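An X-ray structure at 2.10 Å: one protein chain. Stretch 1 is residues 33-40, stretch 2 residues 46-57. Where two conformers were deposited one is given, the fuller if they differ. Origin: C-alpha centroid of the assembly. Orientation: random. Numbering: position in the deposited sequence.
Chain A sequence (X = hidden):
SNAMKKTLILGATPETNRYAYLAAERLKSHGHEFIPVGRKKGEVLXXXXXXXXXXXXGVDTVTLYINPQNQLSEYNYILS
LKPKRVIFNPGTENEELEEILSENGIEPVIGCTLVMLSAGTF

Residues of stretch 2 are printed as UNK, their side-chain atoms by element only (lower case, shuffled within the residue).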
ATOM      1  N   GLU A  33      -2.763  -4.791 -10.700  1.00 31.63           N
ATOM      2  CA  GLU A  33      -1.931  -5.813 -10.066  1.00 31.55           C
ATOM      3  C   GLU A  33      -1.639  -5.394  -8.614  1.00 30.91           C
ATOM      4  O   GLU A  33      -1.068  -4.325  -8.372  1.00 30.76           O
ATOM      5  CB  GLU A  33      -0.630  -6.009 -10.844  1.00 31.10           C
ATOM      6  CG  GLU A  33       0.419  -6.789 -10.082  1.00 33.54           C
ATOM      7  CD  GLU A  33       1.651  -7.082 -10.930  1.00 36.84           C
ATOM      8  OE1 GLU A  33       1.993  -6.266 -11.839  1.00 36.17           O
ATOM      9  OE2 GLU A  33       2.257  -8.149 -10.696  1.00 37.22           O
ATOM     10  N   PHE A  34      -2.080  -6.206  -7.656  1.00 30.77           N
ATOM     11  CA  PHE A  34      -1.767  -5.946  -6.235  1.00 31.78           C
ATOM     12  C   PHE A  34      -0.660  -6.884  -5.758  1.00 31.95           C
ATOM     13  O   PHE A  34      -0.558  -8.053  -6.224  1.00 31.90           O
ATOM     14  CB  PHE A  34      -3.015  -6.034  -5.327  1.00 31.73           C
ATOM     15  CG  PHE A  34      -3.459  -7.434  -5.033  1.00 34.08           C
ATOM     16  CD1 PHE A  34      -3.060  -8.071  -3.845  1.00 33.72           C
ATOM     17  CD2 PHE A  34      -4.256  -8.129  -5.940  1.00 34.07           C
ATOM     18  CE1 PHE A  34      -3.449  -9.389  -3.581  1.00 35.23           C
ATOM     19  CE2 PHE A  34      -4.643  -9.450  -5.686  1.00 36.46           C
ATOM     20  CZ  PHE A  34      -4.245 -10.074  -4.490  1.00 35.88           C
ATOM     21  N   ILE A  35       0.171  -6.380  -4.848  1.00 30.98           N
ATOM     22  CA  ILE A  35       1.218  -7.198  -4.249  1.00 30.98           C
ATOM     23  C   ILE A  35       1.140  -7.155  -2.714  1.00 30.35           C
ATOM     24  O   ILE A  35       1.404  -6.098  -2.138  1.00 30.32           O
ATOM     25  CB  ILE A  35       2.621  -6.763  -4.712  1.00 30.43           C
ATOM     26  CG1 ILE A  35       2.717  -6.804  -6.252  1.00 31.82           C
ATOM     27  CG2 ILE A  35       3.702  -7.670  -4.043  1.00 30.50           C
ATOM     28  CD1 ILE A  35       3.900  -6.065  -6.793  1.00 31.48           C
ATOM     29  N   PRO A  36       0.791  -8.296  -2.065  1.00 29.85           N
ATOM     30  CA  PRO A  36       0.604  -8.299  -0.605  1.00 29.94           C
ATOM     31  C   PRO A  36       1.912  -8.498   0.168  1.00 30.85           C
ATOM     32  O   PRO A  36       2.585  -9.547   0.011  1.00 30.43           O
ATOM     33  CB  PRO A  36      -0.322  -9.483  -0.359  1.00 29.48           C
ATOM     34  CG  PRO A  36      -0.150 -10.395  -1.569  1.00 30.33           C
ATOM     35  CD  PRO A  36       0.436  -9.596  -2.693  1.00 29.19           C
ATOM     36  N   VAL A  37       2.262  -7.498   0.980  1.00 29.99           N
ATOM     37  CA  VAL A  37       3.459  -7.520   1.810  1.00 29.88           C
ATOM     38  C   VAL A  37       3.048  -7.201   3.248  1.00 31.53           C
ATOM     39  O   VAL A  37       2.186  -6.356   3.509  1.00 30.84           O
ATOM     40  CB  VAL A  37       4.542  -6.522   1.315  1.00 29.87           C
ATOM     41  CG1 VAL A  37       5.816  -6.563   2.186  1.00 28.16           C
ATOM     42  CG2 VAL A  37       4.885  -6.762  -0.154  1.00 27.00           C
ATOM     43  N   GLY A  38       3.645  -7.914   4.191  1.00 33.13           N
ATOM     44  CA  GLY A  38       3.415  -7.618   5.599  1.00 34.92           C
ATOM     45  C   GLY A  38       4.015  -8.672   6.487  1.00 36.25           C
ATOM     46  O   GLY A  38       4.828  -9.498   6.030  1.00 36.26           O
ATOM     47  N   ARG A  39       3.629  -8.660   7.763  0.50 36.74           N
ATOM     48  CA  ARG A  39       4.159  -9.632   8.709  0.50 37.60           C
ATOM     49  C   ARG A  39       3.238 -10.828   8.939  0.50 38.11           C
ATOM     50  O   ARG A  39       3.685 -11.861   9.428  0.50 37.90           O
ATOM     51  CB  ARG A  39       4.532  -8.978  10.049  0.50 37.94           C
ATOM     52  CG  ARG A  39       3.376  -8.359  10.798  0.50 37.88           C
ATOM     53  CD  ARG A  39       3.780  -8.113  12.242  0.50 40.59           C
ATOM     54  NE  ARG A  39       2.863  -7.208  12.921  0.50 41.73           N
ATOM     55  CZ  ARG A  39       2.870  -6.992  14.235  0.50 42.30           C
ATOM     56  NH1 ARG A  39       3.746  -7.624  15.009  0.50 41.50           N
ATOM     57  NH2 ARG A  39       1.996  -6.150  14.772  0.50 41.25           N
ATOM     58  N   LYS A  40       1.959 -10.692   8.587  1.00 38.67           N
ATOM     59  CA  LYS A  40       0.996 -11.799   8.751  1.00 39.40           C
ATOM     60  C   LYS A  40       1.227 -12.910   7.718  1.00 38.91           C
ATOM     61  O   LYS A  40       1.498 -12.639   6.554  1.00 38.52           O
ATOM     62  CB  LYS A  40      -0.440 -11.276   8.676  1.00 39.95           C
ATOM     63  CG  LYS A  40      -0.966 -10.826  10.022  1.00 43.00           C
ATOM     64  CD  LYS A  40      -2.040  -9.756   9.865  1.00 47.27           C
ATOM     65  CE  LYS A  40      -2.736  -9.464  11.211  1.00 48.75           C
ATOM     66  NZ  LYS A  40      -4.076  -8.811  10.986  1.00 48.64           N
ATOM     67  N   UNK A  46      -5.250 -15.639  -3.494  1.00 30.96           N
ATOM     68  CA  UNK A  46      -4.383 -16.497  -4.297  1.00 31.01           C
ATOM     69  C   UNK A  46      -2.895 -16.177  -4.246  1.00 31.28           C
ATOM     70  O   UNK A  46      -2.092 -16.949  -4.758  1.00 31.20           O
ATOM     71  N   UNK A  47      -2.515 -15.054  -3.621  1.00 31.56           N
ATOM     72  CA  UNK A  47      -1.111 -14.670  -3.550  1.00 31.54           C
ATOM     73  C   UNK A  47      -0.594 -14.812  -2.138  1.00 31.87           C
ATOM     74  O   UNK A  47      -1.193 -14.284  -1.187  1.00 32.22           O
ATOM     75  c   UNK A  47      -1.220 -11.556  -5.780  1.00 34.77           C
ATOM     76  n   UNK A  47       0.310 -10.792  -7.517  1.00 43.41           N
ATOM     77  c   UNK A  47      -0.917 -13.234  -4.016  1.00 31.87           C
ATOM     78  c   UNK A  47      -1.096 -13.035  -5.490  1.00 33.05           C
ATOM     79  c   UNK A  47      -1.094 -11.263  -7.243  1.00 39.29           C
ATOM     80  N   UNK A  48       0.514 -15.535  -2.002  1.00 31.26           N
ATOM     81  CA  UNK A  48       1.198 -15.655  -0.721  1.00 30.92           C
ATOM     82  C   UNK A  48       1.586 -14.251  -0.264  1.00 30.36           C
ATOM     83  O   UNK A  48       2.139 -13.490  -1.046  1.00 31.00           O
ATOM     84  o   UNK A  48       2.161 -17.819  -1.382  1.00 32.23           O
ATOM     85  c   UNK A  48       3.205 -16.674   0.478  1.00 29.64           C
ATOM     86  c   UNK A  48       2.488 -16.518  -0.864  1.00 30.95           C
ATOM     87  N   UNK A  49       1.310 -13.906   0.988  1.00 29.88           N
ATOM     88  CA  UNK A  49       1.751 -12.630   1.535  1.00 28.91           C
ATOM     89  C   UNK A  49       3.257 -12.708   1.697  1.00 28.82           C
ATOM     90  O   UNK A  49       3.775 -13.649   2.319  1.00 29.13           O
ATOM     91  c   UNK A  49      -0.424 -12.336   2.799  1.00 27.57           C
ATOM     92  c   UNK A  49      -1.135 -12.294   4.154  1.00 28.08           C
ATOM     93  c   UNK A  49       1.107 -12.342   2.915  1.00 29.03           C
ATOM     94  c   UNK A  49       1.663 -11.020   3.500  1.00 28.40           C
ATOM     95  N   UNK A  50       3.961 -11.726   1.141  1.00 28.40           N
ATOM     96  CA  UNK A  50       5.426 -11.685   1.216  1.00 27.48           C
ATOM     97  C   UNK A  50       5.866 -11.178   2.590  1.00 28.20           C
ATOM     98  O   UNK A  50       5.544 -10.043   2.996  1.00 27.37           O
ATOM     99  c   UNK A  50       7.547 -10.717   0.229  1.00 25.21           C
ATOM    100  c   UNK A  50       5.641 -11.475  -1.294  1.00 24.45           C
ATOM    101  c   UNK A  50       6.031 -10.850   0.058  1.00 27.20           C
ATOM    102  c   UNK A  50       5.769 -10.566  -2.496  1.00 21.60           C
ATOM    103  N   UNK A  51       6.566 -12.049   3.330  1.00 28.23           N
ATOM    104  CA  UNK A  51       6.933 -11.711   4.695  1.00 28.16           C
ATOM    105  C   UNK A  51       8.330 -11.137   4.773  1.00 29.02           C
ATOM    106  O   UNK A  51       8.704 -10.600   5.803  1.00 28.76           O
ATOM    107  n   UNK A  51       4.383 -12.421   5.825  1.00 29.12           N
ATOM    108  o   UNK A  51       5.080 -14.553   5.804  1.00 31.47           O
ATOM    109  c   UNK A  51       5.334 -13.359   5.770  1.00 28.71           C
ATOM    110  c   UNK A  51       6.771 -12.899   5.645  1.00 27.82           C
ATOM    111  N   UNK A  52       9.114 -11.260   3.702  1.00 30.24           N
ATOM    112  CA  UNK A  52      10.372 -10.512   3.631  1.00 31.89           C
ATOM    113  C   UNK A  52      10.093  -9.164   2.977  1.00 31.92           C
ATOM    114  O   UNK A  52       8.933  -8.788   2.775  1.00 31.82           O
ATOM    115  c   UNK A  52      10.734 -13.633   3.285  1.00 36.95           C
ATOM    116  o   UNK A  52      10.083 -13.654   2.210  1.00 35.78           O
ATOM    117  c   UNK A  52      11.469 -11.255   2.861  1.00 31.90           C
ATOM    118  c   UNK A  52      11.848 -12.595   3.445  1.00 34.50           C
ATOM    119  o   UNK A  52      10.509 -14.415   4.242  1.00 37.62           O
ATOM    120  N   UNK A  53      11.159  -8.433   2.671  1.00 32.45           N
ATOM    121  CA  UNK A  53      11.032  -7.152   2.009  1.00 32.98           C
ATOM    122  C   UNK A  53      11.817  -7.106   0.669  1.00 33.33           C
ATOM    123  O   UNK A  53      12.811  -6.380   0.547  1.00 33.15           O
ATOM    124  n   UNK A  53       6.752  -6.215   6.753  1.00 34.08           N
ATOM    125  c   UNK A  53      10.538  -5.963   4.230  1.00 33.02           C
ATOM    126  n   UNK A  53       7.545  -7.712   5.199  1.00 33.68           N
ATOM    127  n   UNK A  53       8.195  -5.462   5.097  1.00 34.29           N
ATOM    128  c   UNK A  53      11.416  -6.025   2.976  1.00 32.54           C
ATOM    129  c   UNK A  53       9.061  -5.584   3.905  1.00 34.65           C
ATOM    130  c   UNK A  53       7.500  -6.460   5.674  1.00 34.68           C
ATOM    131  N   UNK A  54      11.361  -7.869  -0.353  1.00 33.44           N
ATOM    132  CA  UNK A  54      12.115  -7.795  -1.617  1.00 33.66           C
ATOM    133  C   UNK A  54      11.875  -6.438  -2.300  1.00 34.53           C
ATOM    134  O   UNK A  54      10.747  -5.923  -2.277  1.00 33.51           O
ATOM    135  c   UNK A  54      10.025  -8.927  -1.965  1.00 32.26           C
ATOM    136  c   UNK A  54      10.181  -8.751  -0.470  1.00 32.90           C
ATOM    137  c   UNK A  54      11.493  -8.923  -2.443  1.00 33.80           C
ATOM    138  N   UNK A  55      12.925  -5.853  -2.887  1.00 35.16           N
ATOM    139  CA  UNK A  55      12.757  -4.582  -3.609  1.00 36.30           C
ATOM    140  C   UNK A  55      12.154  -4.861  -4.998  1.00 36.89           C
ATOM    141  O   UNK A  55      12.853  -5.238  -5.937  1.00 38.31           O
ATOM    142  c   UNK A  55      13.799  -2.404  -4.381  1.00 36.71           C
ATOM    143  c   UNK A  55      14.621  -3.514  -2.281  1.00 36.70           C
ATOM    144  c   UNK A  55      14.061  -3.745  -3.685  1.00 36.36           C
ATOM    145  N   UNK A  56      10.848  -4.696  -5.105  1.00 36.46           N
ATOM    146  CA  UNK A  56      10.128  -5.019  -6.318  1.00 36.08           C
ATOM    147  C   UNK A  56      10.156  -3.806  -7.242  1.00 35.49           C
ATOM    148  O   UNK A  56       9.902  -2.670  -6.811  1.00 35.91           O
ATOM    149  c   UNK A  56       8.738  -6.874  -5.274  1.00 35.53           C
ATOM    150  c   UNK A  56       7.492  -7.238  -4.468  1.00 34.77           C
ATOM    151  c   UNK A  56       7.801  -5.567  -7.253  1.00 36.05           C
ATOM    152  c   UNK A  56       8.671  -5.501  -5.982  1.00 36.34           C
ATOM    153  N   UNK A  57      10.481  -4.039  -8.507  0.50 34.68           N
ATOM    154  CA  UNK A  57      10.555  -2.950  -9.467  0.50 34.15           C
ATOM    155  C   UNK A  57       9.191  -2.581 -10.062  0.50 33.22           C
ATOM    156  O   UNK A  57       8.266  -3.399 -10.106  0.50 33.18           O
ATOM    157  c   UNK A  57      14.053  -3.491 -11.039  0.50 37.75           C
ATOM    158  c   UNK A  57      13.024  -3.083 -10.021  0.50 35.58           C
ATOM    159  c   UNK A  57      11.607  -3.242 -10.541  0.50 34.28           C
ATOM    160  o   UNK A  57      13.892  -4.572 -11.644  0.50 39.40           O
ATOM    161  o   UNK A  57      15.024  -2.736 -11.245  0.50 39.72           O
TER

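Position 46 carries no side-chain atoms, and its phi/psi of 95/-8 would jam a CB against the preceding carbonyl oxygen; it is Gly46.

Position 47 has four carbons in a row ending in nitrogen, an unbranched chain. Its CB points toward stretch 1 and lies 3.8 Å from Pro36 CG, and its terminal nitrogen is 3.2 Å from Phe34 O; this is Lys47. Lys47 CD sits over one face of the Phe34 ring, 4.0 Å from the centroid and 26° off the normal, and Lys47 NZ donates a hydrogen bond to Phe34 O.

At position 48 one carbon bears an oxygen and a carbon, the branched hydroxyl side chain of threonine. Thr48 points away, and its contact is made by the backbone: Thr48 O is 3.9 Å from Pro36 CG.

Position 49 has four carbons forked at the first, one arm two carbons long. The short-arm carbon approaches Lys40 O to 3.5 Å and Gly38 N to 3.7 Å, while the first carbon of the longer arm lies 4.3 Å from Pro36 CB. This is Ile49.

Position 50 repeats the forked four-carbon pattern. The tip carbon of its longer arm packs 3.9 Å from Ile35 CG2, and its CB is 4.3 Å from Val37 CG2. It is likewise isoleucine, Ile50.

Position 51 shows two carbons, the second holding one oxygen and one nitrogen: CB followed directly by a carboxamide carbon. The side-chain nitrogen reaches two carbonyls, Gly38 O and Lys40 O, at 3.0 Å each. This is Asn51, with Asn51 ND2 donating both hydrogen bonds.

Position 52 has three carbons, the last with two oxygens, a carboxylate that identifies Glu52. The closest approach of the side chain to stretch 1 is Glu52 CB to Val37 CG1, 7.4 Å.

At position 53 three carbons lead to a nitrogen and then a carbon carrying two more nitrogens, a guanidinium. Val37 CG1 lies over one face of the group, 3.7 Å from one of its end nitrogens; this is Arg53. That nitrogen, Arg53 NH1, also donates to Glu52 O at 3.0 Å and, weakly, to Gly38 O at 3.4 Å.

Position 54 closes three carbons onto the backbone nitrogen, the ring of Pro54, which makes no contact.

Position 55 has one carbon bearing two others, so it is Val55, out of reach.

Position 56 is again a forked four-carbon chain. It points toward stretch 1 and sets the tip carbon of its longer arm 3.8 Å from Ile35 CG2; this is Ile56.

Position 57 has three carbons ending in two oxygens, Glu57, also out of reach.

The contact is anchored by a single beta bridge between Val37 and Ile50, whose CA atoms are 4.6 Å apart. Two nearly linear hydrogen bonds define it: Ile50 N to Pro36 O at 2.8 Å (172°) and Gly38 N to Ile50 O at 3.1 Å (168°). Beyond the bridge, Asn51 ties down the carbonyls of Gly38 and Lys40, while Ile35 packs against Ile50 and Ile56 and Lys47 covers Phe34. Together the stretches bury 707 Å².

Stretch 2 46-57: GKTIINERPVIE
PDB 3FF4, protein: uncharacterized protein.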